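Local coordinates for amino acid ABC superfamily ATP binding cassette transporter, binding protein (Streptococcus pneumoniae, PDB 4H5G) that probably captures L-arginine outside the cell and hands it to an amino acid ABC transporter, as its substrate-binding protein, at residues A[47-50]-A[55-58]; A[137-142]-A[147-152]; A[174-179]-A[185-190]. All coordinates share one frame; numbering follows the deposited sequence. Where two conformers were deposited one is given.

Contact 1 of 3, residues A[47-50]-A[55-58]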
loop_
_atom_site.group_PDB
_atom_site.type_symbol
_atom_site.label_atom_id
_atom_site.label_comp_id
_atom_site.label_asym_id
_atom_site.label_seq_id
_atom_site.Cartn_x
_atom_site.Cartn_y
_atom_site.Cartn_z
ATOM N N ALA A 47 5.520 4.300 -15.339
ATOM C CA ALA A 47 6.870 4.777 -15.682
ATOM C C ALA A 47 7.811 3.604 -15.957
ATOM O O ALA A 47 8.686 3.679 -16.833
ATOM C CB ALA A 47 7.433 5.681 -14.574
ATOM N N ILE A 48 7.640 2.525 -15.200
ATOM C CA ILE A 48 8.502 1.351 -15.368
ATOM C C ILE A 48 8.183 0.679 -16.708
ATOM O O ILE A 48 9.084 0.304 -17.468
ATOM C CB ILE A 48 8.337 0.354 -14.198
ATOM C CG1 ILE A 48 8.797 0.991 -12.879
ATOM C CG2 ILE A 48 9.141 -0.934 -14.467
ATOM C CD1 ILE A 48 8.328 0.228 -11.641
ATOM N N ALA A 49 6.888 0.532 -16.988
ATOM C CA ALA A 49 6.429 -0.045 -18.259
ATOM C C ALA A 49 6.938 0.785 -19.423
ATOM O O ALA A 49 7.417 0.237 -20.417
ATOM C CB ALA A 49 4.887 -0.153 -18.288
ATOM N N ASP A 50 6.852 2.112 -19.295
ATOM C CA ASP A 50 7.346 3.019 -20.338
ATOM C C ASP A 50 8.844 2.866 -20.579
ATOM O O ASP A 50 9.311 2.912 -21.713
ATOM C CB ASP A 50 7.039 4.495 -19.984
ATOM C CG ASP A 50 5.558 4.834 -20.068
ATOM O OD1 ASP A 50 4.787 4.046 -20.640
ATOM O OD2 ASP A 50 5.168 5.911 -19.560
ATOM N N LYS A 55 3.362 -2.318 -22.660
ATOM C CA LYS A 55 2.101 -1.893 -22.055
ATOM C C LYS A 55 2.065 -2.261 -20.579
ATOM O O LYS A 55 2.650 -3.263 -20.159
ATOM C CB LYS A 55 0.915 -2.551 -22.769
ATOM C CG LYS A 55 0.768 -2.185 -24.237
ATOM C CD LYS A 55 -0.632 -2.513 -24.747
ATOM C CE LYS A 55 -0.800 -4.002 -25.009
ATOM N NZ LYS A 55 -2.200 -4.334 -25.400
ATOM N N LEU A 56 1.379 -1.456 -19.778
ATOM C CA LEU A 56 1.176 -1.796 -18.365
ATOM C C LEU A 56 -0.139 -2.557 -18.235
ATOM O O LEU A 56 -1.165 -2.120 -18.754
ATOM C CB LEU A 56 1.078 -0.517 -17.535
ATOM C CG LEU A 56 0.734 -0.722 -16.061
ATOM C CD1 LEU A 56 1.824 -1.517 -15.332
ATOM C CD2 LEU A 56 0.504 0.629 -15.377
ATOM N N GLU A 57 -0.117 -3.692 -17.538
ATOM C CA GLU A 57 -1.353 -4.419 -17.249
ATOM C C GLU A 57 -1.478 -4.529 -15.739
ATOM O O GLU A 57 -0.626 -5.118 -15.079
ATOM C CB GLU A 57 -1.313 -5.806 -17.896
ATOM C CG GLU A 57 -2.519 -6.665 -17.578
ATOM C CD GLU A 57 -2.544 -7.932 -18.424
ATOM O OE1 GLU A 57 -2.898 -7.850 -19.614
ATOM O OE2 GLU A 57 -2.193 -9.005 -17.900
ATOM N N ILE A 58 -2.527 -3.939 -15.183
ATOM C CA ILE A 58 -2.733 -3.973 -13.734
ATOM C C ILE A 58 -3.630 -5.152 -13.382
ATOM O O ILE A 58 -4.705 -5.319 -13.954
ATOM C CB ILE A 58 -3.392 -2.676 -13.232
ATOM C CG1 ILE A 58 -2.463 -1.481 -13.440
ATOM C CG2 ILE A 58 -3.745 -2.791 -11.748
ATOM C CD1 ILE A 58 -1.202 -1.524 -12.623
#

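Contact 2 of 3, residues A[137-142]-A[147-152]. With SO4 (sulfate ion), chain C.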
loop_
_atom_site.group_PDB
_atom_site.type_symbol
_atom_site.label_atom_id
_atom_site.label_comp_id
_atom_site.label_asym_id
_atom_site.label_seq_id
_atom_site.Cartn_x
_atom_site.Cartn_y
_atom_site.Cartn_z
ATOM N N MET A 137 1.824 -5.479 13.615
ATOM C CA MET A 137 2.203 -4.544 14.671
ATOM C C MET A 137 1.194 -4.551 15.808
ATOM O O MET A 137 1.562 -4.532 16.982
ATOM C CB MET A 137 2.346 -3.131 14.087
ATOM C CG MET A 137 3.547 -2.992 13.170
ATOM S SD MET A 137 3.550 -1.390 12.358
ATOM C CE MET A 137 3.909 -0.316 13.754
ATOM N N VAL A 138 -0.088 -4.587 15.467
ATOM C CA VAL A 138 -1.111 -4.645 16.510
ATOM C C VAL A 138 -1.020 -5.957 17.294
ATOM O O VAL A 138 -1.071 -5.956 18.526
ATOM C CB VAL A 138 -2.526 -4.464 15.932
ATOM C CG1 VAL A 138 -3.574 -4.681 17.031
ATOM C CG2 VAL A 138 -2.687 -3.064 15.332
ATOM N N LYS A 139 -0.878 -7.071 16.577
ATOM C CA LYS A 139 -0.754 -8.380 17.231
ATOM C C LYS A 139 0.429 -8.438 18.184
ATOM O O LYS A 139 0.341 -9.050 19.251
ATOM C CB LYS A 139 -0.618 -9.507 16.200
ATOM C CG LYS A 139 -1.880 -9.800 15.404
ATOM C CD LYS A 139 -1.694 -11.038 14.528
ATOM C CE LYS A 139 -2.922 -11.313 13.669
ATOM N NZ LYS A 139 -2.696 -12.462 12.741
ATOM N N GLU A 140 1.528 -7.799 17.795
ATOM C CA GLU A 140 2.756 -7.818 18.593
ATOM C C GLU A 140 2.755 -6.829 19.747
ATOM O O GLU A 140 3.170 -7.160 20.855
ATOM C CB GLU A 140 3.966 -7.488 17.720
ATOM C CG GLU A 140 4.365 -8.526 16.716
ATOM C CD GLU A 140 5.747 -8.234 16.169
ATOM O OE1 GLU A 140 6.666 -8.021 16.986
ATOM O OE2 GLU A 140 5.912 -8.187 14.933
ATOM N N GLN A 141 2.312 -5.607 19.476
ATOM C CA GLN A 141 2.468 -4.523 20.441
ATOM C C GLN A 141 1.213 -4.305 21.271
ATOM O O GLN A 141 1.267 -3.736 22.355
ATOM C CB GLN A 141 2.897 -3.231 19.735
ATOM C CG GLN A 141 4.189 -3.371 18.932
ATOM C CD GLN A 141 4.687 -2.044 18.387
ATOM O OE1 GLN A 141 4.589 -1.007 19.049
ATOM N NE2 GLN A 141 5.211 -2.069 17.165
ATOM N N LEU A 142 0.077 -4.771 20.767
ATOM C CA LEU A 142 -1.168 -4.676 21.529
ATOM C C LEU A 142 -1.921 -6.006 21.599
ATOM O O LEU A 142 -3.068 -6.078 21.175
ATOM C CB LEU A 142 -2.074 -3.604 20.922
ATOM C CG LEU A 142 -1.493 -2.198 20.827
ATOM C CD1 LEU A 142 -2.395 -1.313 19.977
ATOM C CD2 LEU A 142 -1.307 -1.599 22.220
ATOM N N LEU A 147 -8.655 -7.455 18.108
ATOM C CA LEU A 147 -8.258 -7.126 16.740
ATOM C C LEU A 147 -9.137 -7.856 15.745
ATOM O O LEU A 147 -9.264 -9.079 15.800
ATOM C CB LEU A 147 -6.797 -7.513 16.504
ATOM C CG LEU A 147 -6.307 -7.376 15.058
ATOM C CD1 LEU A 147 -6.400 -5.935 14.554
ATOM C CD2 LEU A 147 -4.865 -7.901 14.927
ATOM N N THR A 148 -9.751 -7.106 14.840
ATOM C CA THR A 148 -10.501 -7.700 13.736
ATOM C C THR A 148 -9.649 -7.562 12.480
ATOM O O THR A 148 -9.342 -6.453 12.061
ATOM C CB THR A 148 -11.842 -6.975 13.513
ATOM O OG1 THR A 148 -12.654 -7.092 14.695
ATOM C CG2 THR A 148 -12.593 -7.575 12.322
ATOM N N SER A 149 -9.259 -8.683 11.876
ATOM C CA SER A 149 -8.471 -8.617 10.645
ATOM C C SER A 149 -9.424 -8.713 9.465
ATOM O O SER A 149 -10.244 -9.627 9.403
ATOM C CB SER A 149 -7.442 -9.751 10.589
ATOM O OG SER A 149 -6.470 -9.622 11.604
ATOM N N LEU A 150 -9.324 -7.773 8.535
ATOM C CA LEU A 150 -10.231 -7.741 7.392
ATOM C C LEU A 150 -9.448 -7.795 6.099
ATOM O O LEU A 150 -8.363 -7.244 6.003
ATOM C CB LEU A 150 -11.078 -6.470 7.451
ATOM C CG LEU A 150 -11.988 -6.498 8.683
ATOM C CD1 LEU A 150 -12.467 -5.102 9.030
ATOM C CD2 LEU A 150 -13.166 -7.425 8.446
ATOM N N THR A 151 -10.001 -8.456 5.091
ATOM C CA THR A 151 -9.286 -8.590 3.820
ATOM C C THR A 151 -9.115 -7.258 3.085
ATOM O O THR A 151 -8.037 -6.955 2.590
ATOM C CB THR A 151 -10.022 -9.581 2.902
ATOM O OG1 THR A 151 -10.110 -10.857 3.552
ATOM C CG2 THR A 151 -9.285 -9.747 1.598
ATOM N N ASN A 152 -10.186 -6.470 3.016
ATOM C CA ASN A 152 -10.254 -5.228 2.226
ATOM C C ASN A 152 -10.212 -4.001 3.139
ATOM O O ASN A 152 -10.968 -3.941 4.110
ATOM C CB ASN A 152 -11.572 -5.219 1.429
ATOM C CG ASN A 152 -11.665 -4.080 0.410
ATOM O OD1 ASN A 152 -11.984 -2.928 0.745
ATOM N ND2 ASN A 152 -11.431 -4.413 -0.848
HETATM S S SO4 C . -13.184 -10.926 5.410
HETATM O O1 SO4 C . -12.492 -9.661 5.607
HETATM O O2 SO4 C . -13.134 -11.709 6.646
HETATM O O3 SO4 C . -14.574 -10.644 5.054
HETATM O O4 SO4 C . -12.538 -11.687 4.336
#

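Contact 3 of 3, residues A[174-179]-A[185-190]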
loop_
_atom_site.group_PDB
_atom_site.type_symbol
_atom_site.label_atom_id
_atom_site.label_comp_id
_atom_site.label_asym_id
_atom_site.label_seq_id
_atom_site.Cartn_x
_atom_site.Cartn_y
_atom_site.Cartn_z
ATOM N N VAL A 174 -2.618 6.886 3.733
ATOM C CA VAL A 174 -3.969 6.366 3.522
ATOM C C VAL A 174 -4.931 6.916 4.574
ATOM O O VAL A 174 -6.063 7.282 4.259
ATOM C CB VAL A 174 -3.970 4.810 3.527
ATOM C CG1 VAL A 174 -5.382 4.277 3.305
ATOM C CG2 VAL A 174 -3.043 4.276 2.433
ATOM N N ALA A 175 -4.473 6.979 5.824
ATOM C CA ALA A 175 -5.299 7.568 6.891
ATOM C C ALA A 175 -5.538 9.042 6.624
ATOM O O ALA A 175 -6.652 9.532 6.771
ATOM C CB ALA A 175 -4.657 7.367 8.247
ATOM N N LEU A 176 -4.488 9.746 6.215
ATOM C CA LEU A 176 -4.615 11.178 5.915
ATOM C C LEU A 176 -5.633 11.412 4.810
ATOM O O LEU A 176 -6.420 12.362 4.860
ATOM C CB LEU A 176 -3.262 11.753 5.495
ATOM C CG LEU A 176 -2.239 11.960 6.605
ATOM C CD1 LEU A 176 -0.881 12.328 6.010
ATOM C CD2 LEU A 176 -2.715 13.034 7.582
ATOM N N SER A 177 -5.622 10.535 3.810
ATOM C CA SER A 177 -6.553 10.652 2.688
ATOM C C SER A 177 -7.995 10.424 3.135
ATOM O O SER A 177 -8.885 11.200 2.781
ATOM C CB SER A 177 -6.170 9.673 1.575
ATOM O OG SER A 177 -7.098 9.744 0.510
ATOM N N TYR A 178 -8.227 9.366 3.914
ATOM C CA TYR A 178 -9.574 9.117 4.443
ATOM C C TYR A 178 -10.052 10.310 5.250
ATOM O O TYR A 178 -11.205 10.728 5.137
ATOM C CB TYR A 178 -9.594 7.875 5.337
ATOM C CG TYR A 178 -9.719 6.573 4.572
ATOM C CD1 TYR A 178 -10.828 6.315 3.775
ATOM C CD2 TYR A 178 -8.741 5.594 4.667
ATOM C CE1 TYR A 178 -10.952 5.116 3.082
ATOM C CE2 TYR A 178 -8.855 4.391 3.976
ATOM C CZ TYR A 178 -9.965 4.164 3.187
ATOM O OH TYR A 178 -10.075 2.969 2.508
ATOM N N ALA A 179 -9.156 10.854 6.067
ATOM C CA ALA A 179 -9.507 11.998 6.920
ATOM C C ALA A 179 -9.803 13.244 6.084
ATOM O O ALA A 179 -10.696 14.031 6.413
ATOM C CB ALA A 179 -8.408 12.271 7.929
ATOM N N LEU A 185 -13.938 11.747 10.300
ATOM C CA LEU A 185 -12.745 10.920 10.505
ATOM C C LEU A 185 -11.490 11.753 10.731
ATOM O O LEU A 185 -11.397 12.899 10.286
ATOM C CB LEU A 185 -12.538 9.966 9.325
ATOM C CG LEU A 185 -13.775 9.109 9.036
ATOM C CD1 LEU A 185 -13.565 8.194 7.822
ATOM C CD2 LEU A 185 -14.167 8.299 10.266
ATOM N N ALA A 186 -10.521 11.164 11.426
ATOM C CA ALA A 186 -9.291 11.867 11.754
ATOM C C ALA A 186 -8.173 10.886 12.033
ATOM O O ALA A 186 -8.418 9.719 12.296
ATOM C CB ALA A 186 -9.510 12.781 12.953
ATOM N N VAL A 187 -6.942 11.369 11.979
ATOM C CA VAL A 187 -5.795 10.544 12.331
ATOM C C VAL A 187 -5.518 10.698 13.826
ATOM O O VAL A 187 -5.406 11.815 14.324
ATOM C CB VAL A 187 -4.574 10.967 11.512
ATOM C CG1 VAL A 187 -3.365 10.086 11.848
ATOM C CG2 VAL A 187 -4.902 10.917 10.012
ATOM N N ALA A 188 -5.423 9.576 14.541
ATOM C CA ALA A 188 -5.162 9.589 15.987
ATOM C C ALA A 188 -3.775 10.168 16.255
ATOM O O ALA A 188 -2.905 10.100 15.397
ATOM C CB ALA A 188 -5.277 8.189 16.555
ATOM N N THR A 189 -3.571 10.730 17.448
ATOM C CA THR A 189 -2.272 11.308 17.814
ATOM C C THR A 189 -1.324 10.276 18.420
ATOM O O THR A 189 -0.205 10.607 18.807
ATOM C CB THR A 189 -2.421 12.452 18.823
ATOM O OG1 THR A 189 -3.093 11.966 19.993
ATOM C CG2 THR A 189 -3.219 13.606 18.228
ATOM N N VAL A 190 -1.787 9.036 18.524
ATOM C CA VAL A 190 -0.988 7.971 19.120
ATOM C C VAL A 190 -0.521 7.065 17.998
ATOM O O VAL A 190 -1.263 6.841 17.053
ATOM C CB VAL A 190 -1.842 7.158 20.130
ATOM C CG1 VAL A 190 -3.136 6.654 19.483
ATOM C CG2 VAL A 190 -1.051 6.016 20.707
#

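Contact 1 of 3, residues A[47-50]-A[55-58]
The apolar part of this small contact rests on Ala49 and Leu56, whose CB atoms meet at 3.9 Å. Ala49, on helix 40-52, points its methyl toward the start of strand 55-60 and is buried there. Leu56 answers with the root of its side chain and not with its branches: CG stands anti to the backbone N (chi1 174°), and the isobutyl group runs on past the methyl to lie against Ala45 and Gln46 of the same helix and Val16 of the neighbouring strand.

The remaining contacts are between a side chain and the backbone. The methyl of Ala49 also rides over the peptide joining Lys55 to Leu56, with its CB 4.0 Å from Leu56 N and 4.2 Å from Lys55 C. A methyl is short enough to let the helix settle onto the strand, and the CA atoms of Ala49 and Leu56 come within 5.5 Å. The side chain of Lys55 turns from the helix, so this residue contributes backbone alone.

Helix 40-52 lies in the connection from strand 13-18 to its parallel neighbour 55-60, a beta-alpha-beta crossover in the lobe of the type II binding fold that holds the three-stranded parallel sheet; strand 55-60 is an outer strand of that sheet.

With 90 Å² buried and no hydrogen bond between the segments, the join is apolar and short-ranged, without a directional bond across it; the backbone hydrogen bonds of Lys55 and Glu57 go instead to strand 13-18 and its lead-in, at Gly12, Leu14 and Val16.

Contact 2 of 3, residues A[137-142]-A[147-152]
Helix 137-141 runs nearly antiparallel to strand 147-150 (158° between their directions), with the axes 10.1 Å apart at their closest, a spacing wide enough for side chains to fill. Leu147 contributes the largest share. Its CG is anti to the backbone N (chi1 173°), which raises the fork of the side chain toward the helix; CD1 meets the side chain of Val138 alone on the helix, while CD2 lies between Val138 and Lys139. CD1 is 4.0 Å from Val138 CG1, the two side chains crossing obliquely. CD2 presses on the stem of Lys139, 3.6 Å from its CG, and the extended lysine chain passes over it at about a right angle, with Lys139 CE 4.1 Å from Leu147 CD2.

Val138 lies on the inner side of the helix, where it also covers Ile126 and His169 of the next strands. The pair thus belongs to a beta-alpha-beta unit, strand 125-129, helix 133-141 and strand 146-150, of the five-stranded mixed sheet in one lobe of this type II periplasmic binding fold; strand 146-150 is an outer strand of that sheet.

Further along, Lys139 CE comes within 4.4 Å of Ser149 OG. The serine hydroxyl is hydrogen-bonded to Glu135 OE1 one helical turn before Lys139, and Lys139 NZ makes a long, weak ion pair with the same carboxylate oxygen.

Past the strand, Thr151 grips a sulfate, probably from the crystallisation liquor, with two donors: Thr151 N gives an almost straight bond to O1 (2.8 Å, 173°) and Thr151 OG1 one to O4 (2.7 Å). Leu150 CD2 packs alongside, 3.7 Å from sulfate O1.

Contact 3 of 3, residues A[174-179]-A[185-190]
Val187 CG2 is the bump of this contact, and the hollow that takes it is made by Ala175, Leu176 and Ala179 on helix 174-179. The floor is Ala175, whose CB lies 4.0 Å from Val187 CG2 and whose carbonyl carbon is about as close. Leu176 supplies one wall: its CB points from the strand, but CG, placed beside the backbone N (chi1 -74°), swings the branch back until CD2 is 3.9 Å from Val187 CG2, the two side chains meeting at a slant. Ala179 CB borders the hollow at a looser 4.3 Å. Small alanines a turn apart leave room for the valine, and the axes of the helix and of strand 185-187 approach to 7.0 Å.

Helix 172-181 connects strand 167-171 to strand 185-187, which runs parallel to strand 167-171, with strand 103-108 lying antiparallel between the two. This is a beta-alpha-beta crossover that skips a strand, and it brings strand 185-187 to the edge of the five-stranded mixed sheet.

One turn further along the helix the roles are reversed. The methyl of Ala179 is now the bump, settling on the strand backbone with CB 3.9 Å from both Leu185 O and Ala186 CA. Ala186 can be approached this way because its own methyl points away from the helix and touches Val112. Leu185 points toward the helix, and its CD1 comes to 4.4 Å from Tyr178 O, a carbonyl that is hydrogen-bonded to Asn182 ND2. The Leu185 side chain also packs on Leu106 and on Leu160 and Gln161 of helix 153-162, and the ring of Tyr178 leads off from the strand to cover Met153 and Val157.

Followed from the N terminus, the chain closes three short loops one after another, none nested or crossed. Contact 1 folds helix 40-52 back onto strand 55-60 at the rim of the three-stranded parallel sheet. Contact 2 and contact 3 come later, on the other side of the chain's centre, and both belong to the five-stranded mixed sheet, where they tie helices to its two outermost strands, 146-150 and 185-187. Their centres are about 17 Å apart and their nearest atoms about 6 Å, without touching. Contact 1 lies about 33 Å from contact 2 and about 31 Å from contact 3, between centres, consistent with the two lobes of a type II binding protein.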